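Local coordinates for prepilin-like protein (Thermus thermophilus, PDB 6QVF) that is a competence-associated type IV pilin that probably binds DNA at the pilus tip during natural transformation, at residues 57-71 / 77-91. Residues are numbered along the deposited sequence; the frame is centred on the assembly and turned at random.
Sequences SFYFVDYYFSCPTRV and QRGGSVANLRPGLTC
Charge pairing centres on D62 of helix 59-66, whose carboxylate takes four hydrogen bonds from R78 and R86 of the loop 77-91. R78 grips it end-on, NH1 to OD1 at 2.8 Å and NH2 to OD2 at 3.0 Å, while R86 supplies its backbone N to OD1 (2.8 Å, N-H...O 167°) and NH1 to OD2. At each oxygen the two donors come from opposite faces of the carboxylate plane, which fixes its rotation. D43 makes a second salt bridge to R78 NE.

Stacking accompanies these bonds at R86: its chain, extended from CG to NE, carries the guanidinium flat over Y59, offset toward the ring's rim, planes 12° apart and R86 CZ 4.0 Å from the ring centroid, a cation-pi pair. NH1 and NH2 both donate to S57 OG, which also bonds to Y41 O; the Y59 hydroxyl bonds to E33. A leucine in place of R86 removes the guanidinium, which would probably leave D62 OD2 to R78 alone and the Y59 ring without its stacked cation.

Apolar contacts flank this network. L89 CD1 sits over the centre of the Y63 ring, 4.1 Å from its centroid, a CH-pi contact, and L85 CD1 meets F65 CB at 3.8 Å.

Covalently, the C67-C91 disulfide (chi3 -79°) ties the residue just after the helix to the end of the loop, directly before strand 92-97, a cross-link within the segment between the long N-terminal helix and the four-stranded antiparallel sheet, the place of the αβ-loop of type IV pilins.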
loop_
_atom_site.group_PDB
_atom_site.type_symbol
_atom_site.label_atom_id
_atom_site.label_comp_id
_atom_site.label_asym_id
_atom_site.label_seq_id
_atom_site.Cartn_x
_atom_site.Cartn_y
_atom_site.Cartn_z
ATOM N N SER B 57 -5.899 1.758 -26.498
ATOM C CA SER B 57 -6.821 2.137 -25.467
ATOM C C SER B 57 -6.300 1.575 -24.154
ATOM O O SER B 57 -6.030 0.363 -24.047
ATOM C CB SER B 57 -8.194 1.612 -25.766
ATOM O OG SER B 57 -9.157 1.974 -24.770
ATOM N N PHE B 58 -6.180 2.459 -23.153
ATOM C CA PHE B 58 -5.689 2.042 -21.834
ATOM C C PHE B 58 -6.835 1.973 -20.824
ATOM O O PHE B 58 -7.497 2.964 -20.581
ATOM C CB PHE B 58 -4.640 3.022 -21.307
ATOM C CG PHE B 58 -3.417 3.143 -22.171
ATOM C CD1 PHE B 58 -2.444 2.179 -22.121
ATOM C CD2 PHE B 58 -3.245 4.192 -23.060
ATOM C CE1 PHE B 58 -1.309 2.267 -22.896
ATOM C CE2 PHE B 58 -2.111 4.262 -23.856
ATOM C CZ PHE B 58 -1.153 3.293 -23.772
ATOM N N TYR B 59 -7.010 0.804 -20.226
ATOM C CA TYR B 59 -8.014 0.650 -19.186
ATOM C C TYR B 59 -7.689 1.550 -17.983
ATOM O O TYR B 59 -8.574 1.804 -17.170
ATOM C CB TYR B 59 -8.156 -0.812 -18.765
ATOM C CG TYR B 59 -8.996 -1.645 -19.695
ATOM C CD1 TYR B 59 -8.574 -1.909 -20.988
ATOM C CD2 TYR B 59 -10.259 -2.063 -19.341
ATOM C CE1 TYR B 59 -9.343 -2.668 -21.861
ATOM C CE2 TYR B 59 -11.031 -2.846 -20.189
ATOM C CZ TYR B 59 -10.590 -3.115 -21.474
ATOM O OH TYR B 59 -11.361 -3.844 -22.345
ATOM N N PHE B 60 -6.425 1.939 -17.839
ATOM C CA PHE B 60 -6.035 2.868 -16.774
ATOM C C PHE B 60 -7.024 4.041 -16.734
ATOM O O PHE B 60 -7.463 4.493 -15.663
ATOM C CB PHE B 60 -4.600 3.338 -16.973
ATOM C CG PHE B 60 -4.146 4.303 -15.920
ATOM C CD1 PHE B 60 -4.478 5.650 -15.998
ATOM C CD2 PHE B 60 -3.453 3.833 -14.822
ATOM C CE1 PHE B 60 -4.106 6.521 -14.980
ATOM C CE2 PHE B 60 -3.033 4.729 -13.839
ATOM C CZ PHE B 60 -3.372 6.050 -13.918
ATOM N N VAL B 61 -7.335 4.578 -17.913
ATOM C CA VAL B 61 -8.230 5.746 -18.002
ATOM C C VAL B 61 -9.613 5.414 -17.453
ATOM O O VAL B 61 -10.199 6.196 -16.690
ATOM C CB VAL B 61 -8.316 6.248 -19.453
ATOM C CG1 VAL B 61 -9.269 7.427 -19.610
ATOM C CG2 VAL B 61 -6.944 6.590 -19.997
ATOM N N ASP B 62 -10.162 4.267 -17.858
ATOM C CA ASP B 62 -11.465 3.845 -17.424
ATOM C C ASP B 62 -11.502 3.698 -15.903
ATOM O O ASP B 62 -12.406 4.218 -15.248
ATOM C CB ASP B 62 -11.901 2.560 -18.114
ATOM C CG ASP B 62 -11.879 2.762 -19.617
ATOM O OD1 ASP B 62 -12.824 3.387 -20.124
ATOM O OD2 ASP B 62 -10.863 2.372 -20.244
ATOM N N TYR B 63 -10.510 3.025 -15.342
ATOM C CA TYR B 63 -10.537 2.819 -13.884
ATOM C C TYR B 63 -10.313 4.150 -13.154
ATOM O O TYR B 63 -10.973 4.406 -12.121
ATOM C CB TYR B 63 -9.501 1.783 -13.450
ATOM C CG TYR B 63 -9.956 0.368 -13.727
ATOM C CD1 TYR B 63 -10.921 -0.225 -12.937
ATOM C CD2 TYR B 63 -9.399 -0.388 -14.750
ATOM C CE1 TYR B 63 -11.386 -1.497 -13.200
ATOM C CE2 TYR B 63 -9.836 -1.669 -15.006
ATOM C CZ TYR B 63 -10.821 -2.232 -14.226
ATOM O OH TYR B 63 -11.231 -3.505 -14.491
ATOM N N TYR B 64 -9.358 4.960 -13.619
ATOM C CA TYR B 64 -9.023 6.229 -12.971
ATOM C C TYR B 64 -10.259 7.133 -12.877
ATOM O O TYR B 64 -10.533 7.666 -11.803
ATOM C CB TYR B 64 -7.885 6.953 -13.689
ATOM C CG TYR B 64 -7.516 8.255 -13.024
ATOM C CD1 TYR B 64 -6.745 8.295 -11.879
ATOM C CD2 TYR B 64 -8.029 9.463 -13.482
ATOM C CE1 TYR B 64 -6.468 9.479 -11.215
ATOM C CE2 TYR B 64 -7.755 10.647 -12.818
ATOM C CZ TYR B 64 -6.981 10.665 -11.683
ATOM O OH TYR B 64 -6.778 11.836 -10.991
ATOM N N PHE B 65 -10.994 7.298 -13.979
ATOM C CA PHE B 65 -12.121 8.200 -14.001
ATOM C C PHE B 65 -13.434 7.550 -13.527
ATOM O O PHE B 65 -14.406 8.297 -13.238
ATOM C CB PHE B 65 -12.285 8.823 -15.389
ATOM C CG PHE B 65 -11.212 9.838 -15.680
ATOM C CD1 PHE B 65 -11.214 11.073 -15.055
ATOM C CD2 PHE B 65 -10.214 9.566 -16.600
ATOM C CE1 PHE B 65 -10.234 12.013 -15.332
ATOM C CE2 PHE B 65 -9.239 10.504 -16.858
ATOM C CZ PHE B 65 -9.243 11.722 -16.238
ATOM N N SER B 66 -13.512 6.219 -13.425
ATOM C CA SER B 66 -14.770 5.572 -13.052
ATOM C C SER B 66 -14.842 5.223 -11.574
ATOM O O SER B 66 -15.917 4.978 -11.100
ATOM C CB SER B 66 -15.016 4.319 -13.841
ATOM O OG SER B 66 -15.018 4.594 -15.244
ATOM N N CYS B 67 -13.701 5.169 -10.883
ATOM C CA CYS B 67 -13.634 4.517 -9.586
ATOM C C CYS B 67 -13.104 5.482 -8.542
ATOM O O CYS B 67 -12.042 6.062 -8.744
ATOM C CB CYS B 67 -12.720 3.315 -9.656
ATOM S SG CYS B 67 -13.322 2.006 -10.739
ATOM N N PRO B 68 -13.772 5.631 -7.356
ATOM C CA PRO B 68 -14.969 4.886 -6.971
ATOM C C PRO B 68 -16.290 5.408 -7.532
ATOM O O PRO B 68 -17.282 4.719 -7.467
ATOM C CB PRO B 68 -15.003 5.043 -5.453
ATOM C CG PRO B 68 -14.356 6.387 -5.223
ATOM C CD PRO B 68 -13.294 6.533 -6.292
ATOM N N THR B 69 -16.241 6.586 -8.118
ATOM C CA THR B 69 -17.381 7.241 -8.749
ATOM C C THR B 69 -16.920 7.824 -10.078
ATOM O O THR B 69 -15.752 8.098 -10.214
ATOM C CB THR B 69 -17.957 8.381 -7.905
ATOM O OG1 THR B 69 -16.963 9.389 -7.679
ATOM C CG2 THR B 69 -18.476 7.918 -6.565
ATOM N N ARG B 70 -17.845 7.962 -11.026
ATOM C CA ARG B 70 -17.534 8.425 -12.373
ATOM C C ARG B 70 -17.427 9.953 -12.380
ATOM O O ARG B 70 -18.338 10.689 -11.890
ATOM C CB ARG B 70 -18.614 7.964 -13.354
ATOM C CG ARG B 70 -18.686 6.462 -13.540
ATOM C CD ARG B 70 -19.803 6.067 -14.484
ATOM N NE ARG B 70 -19.792 6.785 -15.740
ATOM C CZ ARG B 70 -20.815 6.801 -16.591
ATOM N NH1 ARG B 70 -21.860 6.049 -16.351
ATOM N NH2 ARG B 70 -20.805 7.561 -17.663
ATOM N N VAL B 71 -16.306 10.422 -12.918
ATOM C CA VAL B 71 -15.949 11.831 -13.082
ATOM C C VAL B 71 -15.600 12.021 -14.559
ATOM O O VAL B 71 -14.914 11.181 -15.154
ATOM C CB VAL B 71 -14.713 12.115 -12.196
ATOM C CG1 VAL B 71 -13.939 13.330 -12.636
ATOM C CG2 VAL B 71 -15.104 12.170 -10.737
ATOM N N GLN B 77 -9.132 14.001 -23.110
ATOM C CA GLN B 77 -9.143 12.553 -22.872
ATOM C C GLN B 77 -10.578 12.089 -22.977
ATOM O O GLN B 77 -11.460 12.636 -22.291
ATOM C CB GLN B 77 -8.678 12.140 -21.471
ATOM C CG GLN B 77 -7.183 12.163 -21.317
ATOM C CD GLN B 77 -6.811 11.521 -20.012
ATOM O OE1 GLN B 77 -7.037 12.125 -18.971
ATOM N NE2 GLN B 77 -6.180 10.346 -20.109
ATOM N N ARG B 78 -10.785 11.103 -23.818
ATOM C CA ARG B 78 -12.070 10.468 -24.033
ATOM C C ARG B 78 -13.152 11.505 -24.356
ATOM O O ARG B 78 -14.252 11.374 -23.951
ATOM C CB ARG B 78 -12.477 9.609 -22.827
ATOM C CG ARG B 78 -11.469 8.502 -22.489
ATOM C CD ARG B 78 -11.320 7.447 -23.583
ATOM N NE ARG B 78 -10.415 6.375 -23.211
ATOM C CZ ARG B 78 -10.762 5.279 -22.529
ATOM N NH1 ARG B 78 -12.020 5.100 -22.125
ATOM N NH2 ARG B 78 -9.806 4.415 -22.210
ATOM N N GLY B 79 -12.788 12.555 -25.074
ATOM C CA GLY B 79 -13.751 13.576 -25.493
ATOM C C GLY B 79 -14.387 14.327 -24.330
ATOM O O GLY B 79 -15.429 14.978 -24.485
ATOM N N GLY B 80 -13.773 14.241 -23.154
ATOM C CA GLY B 80 -14.267 14.972 -21.956
ATOM C C GLY B 80 -15.588 14.440 -21.447
ATOM O O GLY B 80 -16.239 15.148 -20.671
ATOM N N SER B 81 -15.953 13.195 -21.808
ATOM C CA SER B 81 -17.290 12.683 -21.523
ATOM C C SER B 81 -17.263 11.352 -20.774
ATOM O O SER B 81 -16.553 10.412 -21.162
ATOM C CB SER B 81 -18.081 12.517 -22.789
ATOM O OG SER B 81 -19.315 11.888 -22.517
ATOM N N VAL B 82 -18.094 11.255 -19.724
ATOM C CA VAL B 82 -18.257 9.979 -18.999
ATOM C C VAL B 82 -18.850 8.905 -19.921
ATOM O O VAL B 82 -18.743 7.708 -19.599
ATOM C CB VAL B 82 -19.075 10.097 -17.696
ATOM C CG1 VAL B 82 -18.417 11.046 -16.729
ATOM C CG2 VAL B 82 -20.519 10.480 -17.939
ATOM N N ALA B 83 -19.512 9.312 -21.013
ATOM C CA ALA B 83 -20.093 8.346 -21.952
ATOM C C ALA B 83 -18.995 7.557 -22.684
ATOM O O ALA B 83 -19.246 6.520 -23.246
ATOM C CB ALA B 83 -21.002 9.039 -22.932
ATOM N N ASN B 84 -17.768 8.065 -22.662
ATOM C CA ASN B 84 -16.640 7.440 -23.358
ATOM C C ASN B 84 -15.713 6.742 -22.359
ATOM O O ASN B 84 -14.558 6.478 -22.655
ATOM C CB ASN B 84 -15.866 8.471 -24.176
ATOM C CG ASN B 84 -16.717 9.074 -25.278
ATOM O OD1 ASN B 84 -17.623 8.404 -25.781
ATOM N ND2 ASN B 84 -16.461 10.335 -25.615
ATOM N N LEU B 85 -16.241 6.429 -21.176
ATOM C CA LEU B 85 -15.619 5.495 -20.219
ATOM C C LEU B 85 -16.345 4.141 -20.290
ATOM O O LEU B 85 -17.588 4.048 -20.408
ATOM C CB LEU B 85 -15.677 6.090 -18.814
ATOM C CG LEU B 85 -15.079 7.466 -18.603
ATOM C CD1 LEU B 85 -15.465 7.946 -17.225
ATOM C CD2 LEU B 85 -13.568 7.452 -18.772
ATOM N N ARG B 86 -15.563 3.065 -20.236
ATOM C CA ARG B 86 -16.098 1.748 -20.432
ATOM C C ARG B 86 -17.127 1.419 -19.353
ATOM O O ARG B 86 -16.896 1.629 -18.169
ATOM C CB ARG B 86 -14.976 0.713 -20.380
ATOM C CG ARG B 86 -14.194 0.604 -21.670
ATOM C CD ARG B 86 -13.079 -0.399 -21.548
ATOM N NE ARG B 86 -12.466 -0.594 -22.872
ATOM C CZ ARG B 86 -11.387 0.028 -23.338
ATOM N NH1 ARG B 86 -10.749 0.944 -22.615
ATOM N NH2 ARG B 86 -10.953 -0.272 -24.553
ATOM N N PRO B 87 -18.307 0.880 -19.744
ATOM C CA PRO B 87 -19.349 0.519 -18.790
ATOM C C PRO B 87 -19.007 -0.846 -18.192
ATOM O O PRO B 87 -18.225 -1.579 -18.742
ATOM C CB PRO B 87 -20.597 0.490 -19.691
ATOM C CG PRO B 87 -20.058 -0.075 -20.988
ATOM C CD PRO B 87 -18.713 0.611 -21.142
ATOM N N GLY B 88 -19.566 -1.183 -17.034
ATOM C CA GLY B 88 -19.435 -2.558 -16.584
ATOM C C GLY B 88 -18.058 -2.922 -16.034
ATOM O O GLY B 88 -17.721 -4.086 -15.967
ATOM N N LEU B 89 -17.231 -1.930 -15.709
ATOM C CA LEU B 89 -16.100 -2.197 -14.839
ATOM C C LEU B 89 -16.612 -2.294 -13.408
ATOM O O LEU B 89 -17.493 -1.565 -13.004
ATOM C CB LEU B 89 -15.076 -1.065 -14.905
ATOM C CG LEU B 89 -14.563 -0.704 -16.280
ATOM C CD1 LEU B 89 -13.567 0.420 -16.154
ATOM C CD2 LEU B 89 -13.937 -1.892 -16.956
ATOM N N THR B 90 -15.998 -3.183 -12.637
ATOM C CA THR B 90 -16.232 -3.248 -11.222
ATOM C C THR B 90 -15.054 -2.606 -10.483
ATOM O O THR B 90 -13.862 -2.950 -10.788
ATOM C CB THR B 90 -16.454 -4.712 -10.847
ATOM O OG1 THR B 90 -17.597 -5.178 -11.564
ATOM C CG2 THR B 90 -16.719 -4.875 -9.384
ATOM N N CYS B 91 -15.357 -1.696 -9.540
ATOM C CA CYS B 91 -14.353 -0.907 -8.824
ATOM C C CYS B 91 -13.892 -1.607 -7.529
ATOM O O CYS B 91 -12.818 -1.326 -6.984
ATOM C CB CYS B 91 -14.886 0.492 -8.467
ATOM S SG CYS B 91 -15.147 1.549 -9.923
HETATM O O HOH W 1 -13.978 -4.679 -14.014
HETATM O O HOH W 2 -17.391 3.698 -16.416
#